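PDB 4FEI: heat shock protein-related protein from Deinococcus radiodurans, which belongs to the small heat shock protein (HSP20) family and probably acts as a stress-response chaperone, represented here by its alpha-crystallin domain. Local coordinates for residues 3-9 and 59-65; 25-31 and 44-48. All coordinates share one frame. Numbering follows the deposited sequence.

In the fold
Interactions 1 and 2 sit side by side at one end of the alpha-crystallin beta-sandwich, their centres about 10 Å apart, and both engage the sheet in which strands 40-47 and 62-68 are neighbours. Along the chain, interaction 2 is nested inside the loop closed by interaction 1. Both are partly buried, but interaction 1 is the more hydrophobic, built on Trp5, Pro7 and Phe63, whereas interaction 2 relies largely on backbone and hydroxyl hydrogen bonds from a turn-rich connection. Arg47 joins them: its NE is hydrogen-bonded to Pro59 O and its guanidinium makes a cation-pi contact with Trp5. Arg65 and Arg47 each also form a salt bridge to the second subunit.

Interaction 1 (3-9 and 59-65); sequences GPWTPAA and PSGRFVR
In this alpha-crystallin domain, residues 3-9 run extended along 59-65 just before strand 9-14; 59-65 turns a corner at Gly61 (phi 89°) into strand 62-68. The backbones come closest at Gly3 and Pro59 (CA-CA 4.3 Å), where Ser60 N donates to Gly3 O at 2.9 Å; beyond this, side chains and water fill the gap. Trp5 (chi1 t) places CD1 3.5 Å from Pro59 CB, and Phe63 (chi1 p) directs its ring edge at the Trp5 six-membered ring in a T-shaped pair, centroids 5.2 Å apart and planes at 73°. Over a Phe63 face lies Pro7, whose CG is 3.8 Å from the ring centroid, a CH-pi contact. Water 1 joins Trp5 N (2.9 Å) to Ser60 O (2.7 Å) and Arg62 O (2.6 Å); water 2 joins Trp5 O (2.8 Å) to Val64 N (2.9 Å). Arg65 (chi1 to chi3 m, t, p) reaches across to donate from NH1 to Pro7 O at 2.8 Å. Packing and water thus join the N-terminal segment to the start of strand 62-68, while Arg65, also salt-bridged to Glu57 of the second subunit, places the contact beside the subunit interface.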
ATOM      1  N   GLY A   3       8.832  10.776   0.797  1.00 30.32           N
ATOM      2  CA  GLY A   3       7.925  11.839   1.275  1.00 28.45           C
ATOM      3  C   GLY A   3       7.144  11.551   2.552  1.00 25.04           C
ATOM      4  O   GLY A   3       7.112  10.408   3.024  1.00 23.79           O
ATOM      5  N   PRO A   4       6.498  12.580   3.119  1.00 24.24           N
ATOM      6  CA  PRO A   4       5.722  12.354   4.355  1.00 21.84           C
ATOM      7  C   PRO A   4       4.510  11.458   4.043  1.00 19.26           C
ATOM      8  O   PRO A   4       3.861  11.616   3.007  1.00 18.81           O
ATOM      9  CB  PRO A   4       5.252  13.764   4.763  1.00 22.93           C
ATOM     10  CG  PRO A   4       6.088  14.740   3.898  1.00 25.57           C
ATOM     11  CD  PRO A   4       6.424  13.980   2.650  1.00 26.01           C
ATOM     12  N   TRP A   5       4.219  10.542   4.956  1.00 17.65           N
ATOM     13  CA  TRP A   5       3.243   9.493   4.702  1.00 15.91           C
ATOM     14  C   TRP A   5       1.878   9.814   5.315  1.00 15.58           C
ATOM     15  O   TRP A   5       1.758  10.020   6.543  1.00 15.80           O
ATOM     16  CB  TRP A   5       3.765   8.162   5.285  1.00 15.70           C
ATOM     17  CG  TRP A   5       3.050   6.980   4.778  1.00 15.29           C
ATOM     18  CD1 TRP A   5       2.191   6.927   3.700  1.00 15.11           C
ATOM     19  CD2 TRP A   5       3.158   5.635   5.279  1.00 15.50           C
ATOM     20  NE1 TRP A   5       1.767   5.632   3.508  1.00 15.22           N
ATOM     21  CE2 TRP A   5       2.346   4.822   4.464  1.00 15.51           C
ATOM     22  CE3 TRP A   5       3.871   5.042   6.338  1.00 16.08           C
ATOM     23  CZ2 TRP A   5       2.216   3.451   4.680  1.00 16.17           C
ATOM     24  CZ3 TRP A   5       3.734   3.694   6.554  1.00 16.97           C
ATOM     25  CH2 TRP A   5       2.905   2.905   5.725  1.00 17.10           C
ATOM     26  N   THR A   6       0.868   9.852   4.435  1.00 15.48           N
ATOM     27  CA  THR A   6      -0.545   9.897   4.809  1.00 15.67           C
ATOM     28  C   THR A   6      -1.267   8.735   4.106  1.00 15.56           C
ATOM     29  O   THR A   6      -1.665   8.848   2.951  1.00 15.78           O
ATOM     30  CB  THR A   6      -1.175  11.281   4.490  1.00 16.68           C
ATOM     31  OG1 THR A   6      -0.460  12.299   5.227  1.00 17.89           O
ATOM     32  CG2 THR A   6      -2.684  11.363   4.902  1.00 17.26           C
ATOM     33  N   PRO A   7      -1.420   7.597   4.810  1.00 16.72           N
ATOM     34  CA  PRO A   7      -2.011   6.403   4.174  1.00 16.66           C
ATOM     35  C   PRO A   7      -3.486   6.604   3.888  1.00 16.56           C
ATOM     36  O   PRO A   7      -4.234   7.058   4.774  1.00 16.50           O
ATOM     37  CB  PRO A   7      -1.783   5.279   5.205  1.00 16.63           C
ATOM     38  CG  PRO A   7      -1.411   5.939   6.492  1.00 16.63           C
ATOM     39  CD  PRO A   7      -0.933   7.340   6.189  1.00 16.72           C
ATOM     40  N   ALA A   8      -3.884   6.284   2.649  1.00 16.62           N
ATOM     41  CA  ALA A   8      -5.249   6.452   2.178  1.00 16.61           C
ATOM     42  C   ALA A   8      -6.276   5.560   2.967  1.00 16.56           C
ATOM     43  O   ALA A   8      -5.984   4.391   3.293  1.00 16.59           O
ATOM     44  CB  ALA A   8      -5.308   6.216   0.672  1.00 16.74           C
ATOM     45  N   ALA A   9      -7.446   6.117   3.267  1.00 16.60           N
ATOM     46  CA  ALA A   9      -8.454   5.483   4.179  1.00 16.63           C
ATOM     47  C   ALA A   9      -9.864   5.391   3.542  1.00 16.81           C
ATOM     48  O   ALA A   9     -10.349   6.333   2.934  1.00 16.98           O
ATOM     49  CB  ALA A   9      -8.549   6.244   5.483  1.00 16.62           C
ATOM     50  N   PRO A  59       6.097   7.203  -0.104  1.00 15.11           N
ATOM     51  CA  PRO A  59       6.241   7.841   1.228  1.00 14.84           C
ATOM     52  C   PRO A  59       6.984   6.961   2.239  1.00 15.25           C
ATOM     53  O   PRO A  59       6.891   5.739   2.147  1.00 15.41           O
ATOM     54  CB  PRO A  59       4.794   8.009   1.703  1.00 15.11           C
ATOM     55  CG  PRO A  59       3.895   7.464   0.628  1.00 14.82           C
ATOM     56  CD  PRO A  59       4.726   6.683  -0.329  1.00 14.77           C
ATOM     57  N   SER A  60       7.667   7.584   3.217  1.00 15.92           N
ATOM     58  CA  SER A  60       8.416   6.878   4.265  1.00 16.89           C
ATOM     59  C   SER A  60       8.129   7.474   5.626  1.00 17.37           C
ATOM     60  O   SER A  60       7.670   8.605   5.724  1.00 17.16           O
ATOM     61  CB  SER A  60       9.937   7.053   4.066  1.00 17.56           C
ATOM     62  OG  SER A  60      10.349   6.285   2.982  1.00 21.44           O
ATOM     63  N   GLY A  61       8.529   6.739   6.669  1.00 18.42           N
ATOM     64  CA  GLY A  61       8.590   7.248   8.026  1.00 19.28           C
ATOM     65  C   GLY A  61       7.272   7.051   8.760  1.00 19.04           C
ATOM     66  O   GLY A  61       6.463   6.198   8.379  1.00 18.40           O
ATOM     67  N   ARG A  62       7.081   7.846   9.812  1.00 19.21           N
ATOM     68  CA  ARG A  62       5.902   7.762  10.674  1.00 19.17           C
ATOM     69  C   ARG A  62       4.682   8.427  10.046  1.00 17.50           C
ATOM     70  O   ARG A  62       4.804   9.396   9.300  1.00 17.28           O
ATOM     71  CB  ARG A  62       6.217   8.338  12.046  1.00 21.10           C
ATOM     72  CG  ARG A  62       5.032   8.892  12.840  1.00 21.22           C
ATOM     73  CD  ARG A  62       4.438   7.881  13.795  1.00 24.09           C
ATOM     74  NE  ARG A  62       3.697   8.595  14.804  1.00 25.83           N
ATOM     75  CZ  ARG A  62       3.400   8.110  15.998  1.00 27.42           C
ATOM     76  NH1 ARG A  62       3.777   6.856  16.309  1.00 33.97           N
ATOM     77  NH2 ARG A  62       2.707   8.863  16.845  1.00 26.61           N
ATOM     78  N   PHE A  63       3.513   7.846  10.296  1.00 16.96           N
ATOM     79  CA  PHE A  63       2.258   8.430   9.881  1.00 15.73           C
ATOM     80  C   PHE A  63       1.317   8.575  11.097  1.00 15.92           C
ATOM     81  O   PHE A  63       1.387   7.796  12.041  1.00 16.86           O
ATOM     82  CB  PHE A  63       1.600   7.556   8.792  1.00 15.31           C
ATOM     83  CG  PHE A  63       0.886   6.309   9.336  1.00 15.71           C
ATOM     84  CD1 PHE A  63      -0.426   6.374   9.855  1.00 15.67           C
ATOM     85  CD2 PHE A  63       1.507   5.073   9.280  1.00 16.41           C
ATOM     86  CE1 PHE A  63      -1.055   5.247  10.312  1.00 16.69           C
ATOM     87  CE2 PHE A  63       0.862   3.926   9.736  1.00 17.51           C
ATOM     88  CZ  PHE A  63      -0.408   4.013  10.261  1.00 17.98           C
ATOM     89  N   VAL A  64       0.465   9.588  11.057  1.00 15.33           N
ATOM     90  CA  VAL A  64      -0.527   9.787  12.074  1.00 15.62           C
ATOM     91  C   VAL A  64      -1.818  10.269  11.407  1.00 15.14           C
ATOM     92  O   VAL A  64      -1.811  11.300  10.706  1.00 15.16           O
ATOM     93  CB  VAL A  64      -0.078  10.840  13.179  1.00 16.61           C
ATOM     94  CG1 VAL A  64      -1.187  10.995  14.250  1.00 16.30           C
ATOM     95  CG2 VAL A  64       1.270  10.459  13.784  1.00 16.91           C
ATOM     96  N   ARG A  65      -2.910   9.528  11.606  1.00 18.81           N
ATOM     97  CA  ARG A  65      -4.241   9.970  11.136  1.00 18.20           C
ATOM     98  C   ARG A  65      -5.267  10.048  12.260  1.00 17.91           C
ATOM     99  O   ARG A  65      -5.306   9.171  13.135  1.00 18.40           O
ATOM    100  CB  ARG A  65      -4.753   9.115   9.979  1.00 17.44           C
ATOM    101  CG  ARG A  65      -3.807   9.167   8.814  1.00 19.04           C
ATOM    102  CD  ARG A  65      -4.463   8.973   7.566  1.00 18.39           C
ATOM    103  NE  ARG A  65      -5.308  10.104   7.210  1.00 17.30           N
ATOM    104  CZ  ARG A  65      -6.180  10.037   6.210  1.00 17.03           C
ATOM    105  NH1 ARG A  65      -6.272   8.904   5.472  1.00 16.35           N
ATOM    106  NH2 ARG A  65      -6.957  11.064   5.951  1.00 18.22           N
TER
HETATM  107  O   HOH W   1       6.049  10.163   7.206  1.00 18.17           O
HETATM  108  O   HOH W   2      -0.254  10.440   8.397  1.00 18.46           O

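Interaction 2 (25-31 and 44-48); sequences PGVDAGT and SGERP
This is a loop-on-strand contact at the margin of the alpha-crystallin sandwich: residues 25-31, part of the connection from strand 17-23 to strand 33-37, fold over the end of strand 40-47 and Pro48 just after it. Lacking regular secondary structure, the loop bends at Gly26 (phi/psi 78/7°), follows the strand through Val27 and Asp28, then turns back through Ala29 and Gly30 so that Thr31 returns to it. The closest CA pairs are Val27 with Arg47 (4.5 Å) and Thr31 with Gly45 (4.8 Å). Asp28 organises the turn. Its OD1 accepts from Gly30 N at 3.1 Å, an Asx turn, while its carbonyl O accepts from Thr31 N (3.0 Å) and Thr31 OG1 (2.7 Å). Across the contact, Asp28 N donates to Glu46 O at 3.0 Å, and Thr31 OG1, with chi1 p, accepts a weak bond from Glu46 N at 3.0 Å. Gly45 CA makes a CA-H...O contact of 3.5 Å with Thr31 O, which also receives a hydrogen bond from water 3 (2.6 Å); this water bonds to Ser44 OG at 2.9 Å. Near Gly26, the extended Arg47 side chain (chi1 p, then t, t) brings NH1 2.7 Å from Pro25 O, a weak hydrogen bond; its NH2 forms a salt bridge with Asp23 of the second subunit. Val27 CG1 closely approaches Glu46 O (3.2 Å), and Val27 packs on Trp5 and Leu32. One sound bond, to Glu46 O, and a weak one, from Glu46 N, therefore hold the loop to the strand, while Arg47 carries the contact into the dimer interface.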
ATOM      1  N   PRO A  25       1.113  -0.405   3.096  1.00 17.45           N
ATOM      2  CA  PRO A  25       2.089  -1.407   2.638  1.00 17.79           C
ATOM      3  C   PRO A  25       3.477  -1.178   3.237  1.00 18.06           C
ATOM      4  O   PRO A  25       3.885  -0.030   3.370  1.00 18.04           O
ATOM      5  CB  PRO A  25       2.117  -1.209   1.100  1.00 17.92           C
ATOM      6  CG  PRO A  25       1.757   0.179   0.905  1.00 17.73           C
ATOM      7  CD  PRO A  25       0.755   0.528   2.013  1.00 17.39           C
ATOM      8  N   GLY A  26       4.159  -2.262   3.619  1.00 18.34           N
ATOM      9  CA  GLY A  26       5.547  -2.201   4.102  1.00 18.71           C
ATOM     10  C   GLY A  26       5.693  -1.713   5.557  1.00 18.76           C
ATOM     11  O   GLY A  26       6.819  -1.508   6.029  1.00 19.81           O
ATOM     12  N   VAL A  27       4.573  -1.544   6.275  1.00 18.34           N
ATOM     13  CA  VAL A  27       4.605  -1.039   7.649  1.00 18.59           C
ATOM     14  C   VAL A  27       5.329  -2.030   8.571  1.00 18.88           C
ATOM     15  O   VAL A  27       5.250  -3.251   8.346  1.00 19.19           O
ATOM     16  CB  VAL A  27       3.173  -0.766   8.149  1.00 18.36           C
ATOM     17  CG1 VAL A  27       3.134  -0.026   9.478  1.00 17.74           C
ATOM     18  CG2 VAL A  27       2.591   0.098   7.210  1.00 20.46           C
ATOM     19  N   ASP A  28       6.064  -1.499   9.543  1.00 18.67           N
ATOM     20  CA  ASP A  28       6.571  -2.293  10.641  1.00 19.40           C
ATOM     21  C   ASP A  28       5.329  -2.548  11.510  1.00 19.16           C
ATOM     22  O   ASP A  28       4.778  -1.607  12.130  1.00 19.20           O
ATOM     23  CB  ASP A  28       7.616  -1.495  11.436  1.00 19.84           C
ATOM     24  CG  ASP A  28       8.223  -2.303  12.597  1.00 22.24           C
ATOM     25  OD1 ASP A  28       7.657  -3.363  13.044  1.00 23.31           O
ATOM     26  OD2 ASP A  28       9.308  -1.878  13.074  1.00 25.94           O
ATOM     27  N   ALA A  29       4.867  -3.800  11.531  1.00 19.34           N
ATOM     28  CA  ALA A  29       3.603  -4.140  12.187  1.00 19.05           C
ATOM     29  C   ALA A  29       3.627  -3.764  13.672  1.00 19.29           C
ATOM     30  O   ALA A  29       2.580  -3.396  14.242  1.00 19.26           O
ATOM     31  CB  ALA A  29       3.302  -5.628  12.013  1.00 19.21           C
ATOM     32  N   GLY A  30       4.819  -3.871  14.281  1.00 19.59           N
ATOM     33  CA  GLY A  30       5.028  -3.624  15.728  1.00 19.66           C
ATOM     34  C   GLY A  30       4.923  -2.151  16.127  1.00 19.79           C
ATOM     35  O   GLY A  30       5.011  -1.824  17.317  1.00 20.56           O
ATOM     36  N   THR A  31       4.737  -1.256  15.152  1.00 19.40           N
ATOM     37  CA  THR A  31       4.656   0.201  15.441  1.00 18.75           C
ATOM     38  C   THR A  31       3.196   0.730  15.324  1.00 18.19           C
ATOM     39  O   THR A  31       2.901   1.858  15.699  1.00 18.40           O
ATOM     40  CB  THR A  31       5.508   1.055  14.460  1.00 18.68           C
ATOM     41  OG1 THR A  31       5.019   0.851  13.111  1.00 18.27           O
ATOM     42  CG2 THR A  31       7.042   0.715  14.569  1.00 19.18           C
ATOM     43  N   SER A  44      -1.745   5.329  14.081  1.00 20.22           N
ATOM     44  CA  SER A  44      -0.362   5.707  13.913  1.00 19.96           C
ATOM     45  C   SER A  44       0.474   4.483  13.631  1.00 20.99           C
ATOM     46  O   SER A  44       0.082   3.381  13.944  1.00 21.86           O
ATOM     47  CB  SER A  44       0.147   6.471  15.154  1.00 19.56           C
ATOM     48  OG  SER A  44       0.069   5.648  16.314  1.00 19.34           O
ATOM     49  N   GLY A  45       1.624   4.689  12.995  1.00 22.18           N
ATOM     50  CA  GLY A  45       2.580   3.629  12.717  1.00 24.06           C
ATOM     51  C   GLY A  45       3.757   4.172  11.945  1.00 25.50           C
ATOM     52  O   GLY A  45       3.906   5.390  11.819  1.00 25.17           O
ATOM     53  N   GLU A  46       4.577   3.270  11.375  1.00 20.15           N
ATOM     54  CA  GLU A  46       5.805   3.672  10.735  1.00 20.57           C
ATOM     55  C   GLU A  46       6.231   2.663   9.676  1.00 19.44           C
ATOM     56  O   GLU A  46       5.979   1.465   9.810  1.00 19.94           O
ATOM     57  CB  GLU A  46       6.888   3.782  11.807  1.00 23.89           C
ATOM     58  CG  GLU A  46       8.250   4.238  11.315  1.00 26.90           C
ATOM     59  CD  GLU A  46       9.301   4.280  12.404  1.00 33.53           C
ATOM     60  OE1 GLU A  46      10.454   4.726  12.133  1.00 39.96           O
ATOM     61  OE2 GLU A  46       8.999   3.868  13.524  1.00 37.47           O
ATOM     62  N   ARG A  47       6.903   3.145   8.632  1.00 18.93           N
ATOM     63  CA  ARG A  47       7.674   2.266   7.770  1.00 19.54           C
ATOM     64  C   ARG A  47       9.067   2.856   7.511  1.00 20.57           C
ATOM     65  O   ARG A  47       9.207   4.068   7.399  1.00 20.39           O
ATOM     66  CB  ARG A  47       6.925   1.882   6.477  1.00 18.65           C
ATOM     67  CG  ARG A  47       6.962   2.888   5.353  1.00 18.35           C
ATOM     68  CD  ARG A  47       6.423   2.206   4.090  1.00 19.98           C
ATOM     69  NE  ARG A  47       6.146   3.096   2.974  1.00 20.76           N
ATOM     70  CZ  ARG A  47       5.616   2.696   1.812  1.00 24.94           C
ATOM     71  NH1 ARG A  47       5.352   1.410   1.598  1.00 26.42           N
ATOM     72  NH2 ARG A  47       5.404   3.567   0.820  1.00 27.87           N
ATOM     73  N   PRO A  48      10.097   1.987   7.430  1.00 22.75           N
ATOM     74  CA  PRO A  48      11.462   2.471   7.204  1.00 24.60           C
ATOM     75  C   PRO A  48      11.628   3.165   5.842  1.00 22.90           C
ATOM     76  O   PRO A  48      10.952   2.814   4.861  1.00 22.21           O
ATOM     77  CB  PRO A  48      12.326   1.179   7.275  1.00 27.95           C
ATOM     78  CG  PRO A  48      11.392   0.057   6.946  1.00 27.58           C
ATOM     79  CD  PRO A  48      10.032   0.513   7.518  1.00 24.93           C
TER
HETATM   80  O   HOH W   3       2.589   4.284  16.600  1.00 28.32           O